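Esterase (Pelagibacterium halotolerans, PDB 5DWD) probably hydrolyses carboxylic esters as a carboxylesterase of the alpha/beta-hydrolase superfamily. Local coordinates at residues 46-49 against 50-54; 224-227 against 228-231. All coordinates share one frame; numbering follows the deposited sequence.

Interaction 1 (46-49 against 50-54)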
# COMPACT_ATOMS: atom_id res chain seq x y z
N LEU B 46 11.15 9.80 -13.95
CA LEU B 46 12.00 8.79 -14.60
C LEU B 46 13.42 8.98 -14.19
O LEU B 46 13.96 10.03 -14.38
CB LEU B 46 11.93 8.99 -16.14
CG LEU B 46 10.54 8.91 -16.74
CD1 LEU B 46 10.42 9.70 -18.02
CD2 LEU B 46 10.16 7.45 -17.00
N LEU B 47 14.07 7.92 -13.68
CA LEU B 47 15.42 7.99 -13.11
C LEU B 47 16.37 7.18 -13.99
O LEU B 47 16.25 5.91 -14.07
CB LEU B 47 15.44 7.51 -11.67
CG LEU B 47 14.45 8.14 -10.68
CD1 LEU B 47 14.65 7.52 -9.30
CD2 LEU B 47 14.68 9.65 -10.65
N HIS B 48 17.33 7.89 -14.56
CA HIS B 48 18.35 7.24 -15.47
C HIS B 48 19.39 6.38 -14.75
O HIS B 48 19.57 6.45 -13.52
CB HIS B 48 19.00 8.28 -16.37
CG HIS B 48 19.88 9.23 -15.64
ND1 HIS B 48 21.13 8.85 -15.17
CD2 HIS B 48 19.70 10.51 -15.23
CE1 HIS B 48 21.71 9.88 -14.58
NE2 HIS B 48 20.85 10.88 -14.55
N GLY B 49 20.10 5.58 -15.56
CA GLY B 49 21.16 4.74 -15.04
C GLY B 49 22.50 5.43 -14.99
O GLY B 49 22.69 6.57 -15.43
N TYR B 50 23.50 4.68 -14.50
CA TYR B 50 24.84 5.19 -14.38
C TYR B 50 25.43 5.50 -15.73
O TYR B 50 25.38 4.68 -16.65
CB TYR B 50 25.71 4.12 -13.71
CG TYR B 50 27.17 4.46 -13.51
CD1 TYR B 50 27.59 5.17 -12.31
CD2 TYR B 50 28.12 4.11 -14.41
CE1 TYR B 50 28.94 5.49 -12.13
CE2 TYR B 50 29.51 4.41 -14.19
CZ TYR B 50 29.88 5.11 -13.08
OH TYR B 50 31.25 5.41 -12.87
N GLY B 51 25.85 6.75 -15.92
CA GLY B 51 26.43 7.23 -17.14
C GLY B 51 25.46 7.72 -18.19
O GLY B 51 25.92 8.14 -19.26
N SER B 52 24.17 7.78 -17.81
CA SER B 52 23.10 8.25 -18.68
C SER B 52 22.69 9.63 -18.23
O SER B 52 23.49 10.30 -17.58
CB SER B 52 22.00 7.20 -18.68
OG SER B 52 20.88 7.56 -19.44
N ASP B 53 21.49 10.05 -18.62
CA ASP B 53 21.01 11.38 -18.29
C ASP B 53 19.51 11.43 -18.47
O ASP B 53 18.89 10.49 -18.96
CB ASP B 53 21.72 12.47 -19.10
CG ASP B 53 21.41 12.49 -20.54
OD1 ASP B 53 20.58 11.81 -21.12
OD2 ASP B 53 22.15 13.22 -21.28
N GLY B 54 18.91 12.53 -18.03
CA GLY B 54 17.49 12.65 -18.19
C GLY B 54 16.98 12.70 -19.62
O GLY B 54 15.89 12.18 -19.88
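The loop that leaves strand 42-47 of the alpha/beta-hydrolase sheet folds back over the ring of H48 before helix 54-65 begins, and its bend is a type II beta turn from G49 to S52. The turn is closed by S52 N, which bonds to G49 O at 3.1 Å with an N-H...O angle of 154° and lies above the carbonyl plane. From the opposite face the same oxygen is met by H48 ND1 at 2.8 Å, almost exactly in the imidazole plane, which places the ND1 proton toward G49. One carbonyl thus ties both the turn and the ring. The torsion of H48 that sets CG between its backbone N and carbonyl carbon (chi1 69°) swings the imidazole under the returning chain. There the backbone of S52 and D53 covers one ring face: D53 CA is 3.4 Å from H48 CD2, and S52 O lies 3.5 Å from H48 CE1. Beyond the two segments, H48 NE2 bonds to A78 N, and W91 meets the ring with its plane inclined by about 30°. Replacing H48 by an alanine takes away the ring, and is likely to leave G49 O with the S52 amide as its one partner within the loop and to open a gap under the S52-D53 backbone. In the fold this is the passage from a central parallel strand into a helix, and G51, with its positive phi, suits the third position of a type II turn. S52 OG is hydrogen-bonded to D56 OD2. D53 is the N-cap of helix 54-65, its OD1 accepting from D56 N. The phenol of Y50 runs outward to the pocket that holds the bound polyether, touching L94.

Interaction 2 (224-227 against 228-231)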
# COMPACT_ATOMS: atom_id res chain seq x y z
N ILE B 224 15.70 -2.07 -21.71
CA ILE B 224 14.26 -2.29 -21.62
C ILE B 224 13.80 -2.93 -22.95
O ILE B 224 13.94 -2.26 -24.02
CB ILE B 224 13.52 -0.96 -21.36
CG1 ILE B 224 14.03 -0.31 -20.08
CG2 ILE B 224 12.04 -1.20 -21.33
CD1 ILE B 224 13.34 0.97 -19.64
N ALA B 225 13.43 -4.19 -22.85
CA ALA B 225 12.98 -5.04 -23.99
C ALA B 225 11.56 -4.57 -24.33
O ALA B 225 10.84 -4.03 -23.49
CB ALA B 225 13.00 -6.50 -23.65
N GLN B 226 11.15 -4.79 -25.57
CA GLN B 226 9.77 -4.48 -25.96
C GLN B 226 8.75 -5.12 -25.03
O GLN B 226 7.78 -4.47 -24.63
CB GLN B 226 9.51 -4.99 -27.41
CG GLN B 226 8.09 -4.66 -27.93
CD GLN B 226 7.95 -3.16 -28.13
OE1 GLN B 226 8.75 -2.56 -28.85
NE2 GLN B 226 7.00 -2.52 -27.42
N ASP B 227 8.94 -6.36 -24.67
CA ASP B 227 8.00 -6.96 -23.76
C ASP B 227 8.01 -6.35 -22.35
O ASP B 227 6.96 -6.33 -21.73
CB ASP B 227 8.16 -8.44 -23.64
CG ASP B 227 9.44 -8.83 -23.01
OD1 ASP B 227 10.39 -8.94 -23.78
OD2 ASP B 227 9.54 -9.02 -21.78
N GLY B 228 9.16 -5.91 -21.86
CA GLY B 228 9.25 -5.17 -20.58
C GLY B 228 8.47 -3.84 -20.67
O GLY B 228 7.67 -3.48 -19.76
N LEU B 229 8.65 -3.15 -21.77
CA LEU B 229 7.94 -1.91 -22.03
C LEU B 229 6.41 -2.11 -22.09
O LEU B 229 5.66 -1.45 -21.40
CB LEU B 229 8.43 -1.34 -23.34
CG LEU B 229 7.88 0.03 -23.74
CD1 LEU B 229 8.12 0.99 -22.58
CD2 LEU B 229 8.48 0.58 -25.04
N ASP B 230 5.98 -3.12 -22.84
CA ASP B 230 4.56 -3.49 -22.82
C ASP B 230 3.99 -3.89 -21.45
O ASP B 230 2.88 -3.42 -21.09
CB ASP B 230 4.33 -4.60 -23.84
CG ASP B 230 4.64 -4.13 -25.33
OD1 ASP B 230 4.76 -2.89 -25.59
OD2 ASP B 230 4.73 -5.00 -26.18
N THR B 231 4.74 -4.67 -20.67
CA THR B 231 4.35 -5.04 -19.30
C THR B 231 4.15 -3.73 -18.45
O THR B 231 3.15 -3.61 -17.74
CB THR B 231 5.34 -6.00 -18.67
OG1 THR B 231 5.35 -7.24 -19.44
CG2 THR B 231 5.02 -6.26 -17.24
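With CG anti to the backbone N (chi1 -178°) and the chain bent at the next bond (chi2 68°), Q226 bends its amide forward along the helix to D230, one turn on, whose CG lies anti to its own carbonyl carbon. Q226 NE2 donates to D230 OD1 at 2.9 Å. The oxygen lies in the amide plane of Q226, but the donor comes to the carboxylate from above its plane, and the two flat groups are turned 42° apart. The bond is also somewhat bent, and both residues are solvent-exposed. Beneath this side-chain bridge, D230 N bonds to Q226 O at 2.9 Å, so the same pair is joined through main chain and side chains alike.

One residue further on, T231 doubles its hold on the preceding turn. Its OG1 donates to D227 O at 2.9 Å, and T231 N reaches that oxygen at 3.0 Å from the opposite face of the carbonyl plane. The carboxylate of D227 faces another way: OD2 takes hydrogen bonds from H215 NE2 and S217 OG, which ties the first turn of the helix to the edge strand 212-217.

The apolar side is made by I224 and L229. I224 CG2 approaches L229 CB at 4.1 Å, the two side chains crossing at about a right angle, and both residues also touch L60 of helix 54-65. G228 is buried in the same turn. L229 N donates to A225 O at 2.9 Å, and A225 holds the N-cap position. The i+4 to i backbone bonds, with the T231 hydroxyl returning to the carbonyl four residues back, are those of an ordinary alpha-helix. In this first turn of the C-terminal helix 226-239 of an alpha/beta-hydrolase fold, Q226 and D230 are exposed while I224 and L229 pack toward helix 54-65.

Interaction 1 and interaction 2 are two examples of a helix start, met in series along the chain. Their centres lie 18 Å apart and their nearest atoms about 8 Å, so they do not touch. Helix 54-65 joins them: it begins where residues 50-54 end, and its L60 touches L46, at the end of the strand that leads into interaction 1, as well as I224 and L229 from the second contact. The pocket lies on the side of interaction 1, where the Y50 side chain is about 4 Å from the bound polyether. G49 also touches the probable catalytic apparatus, a likely Ser-His-Asp triad of S139, H222 and D190, whereas residues 224-231 follow soon after H222 in the chain.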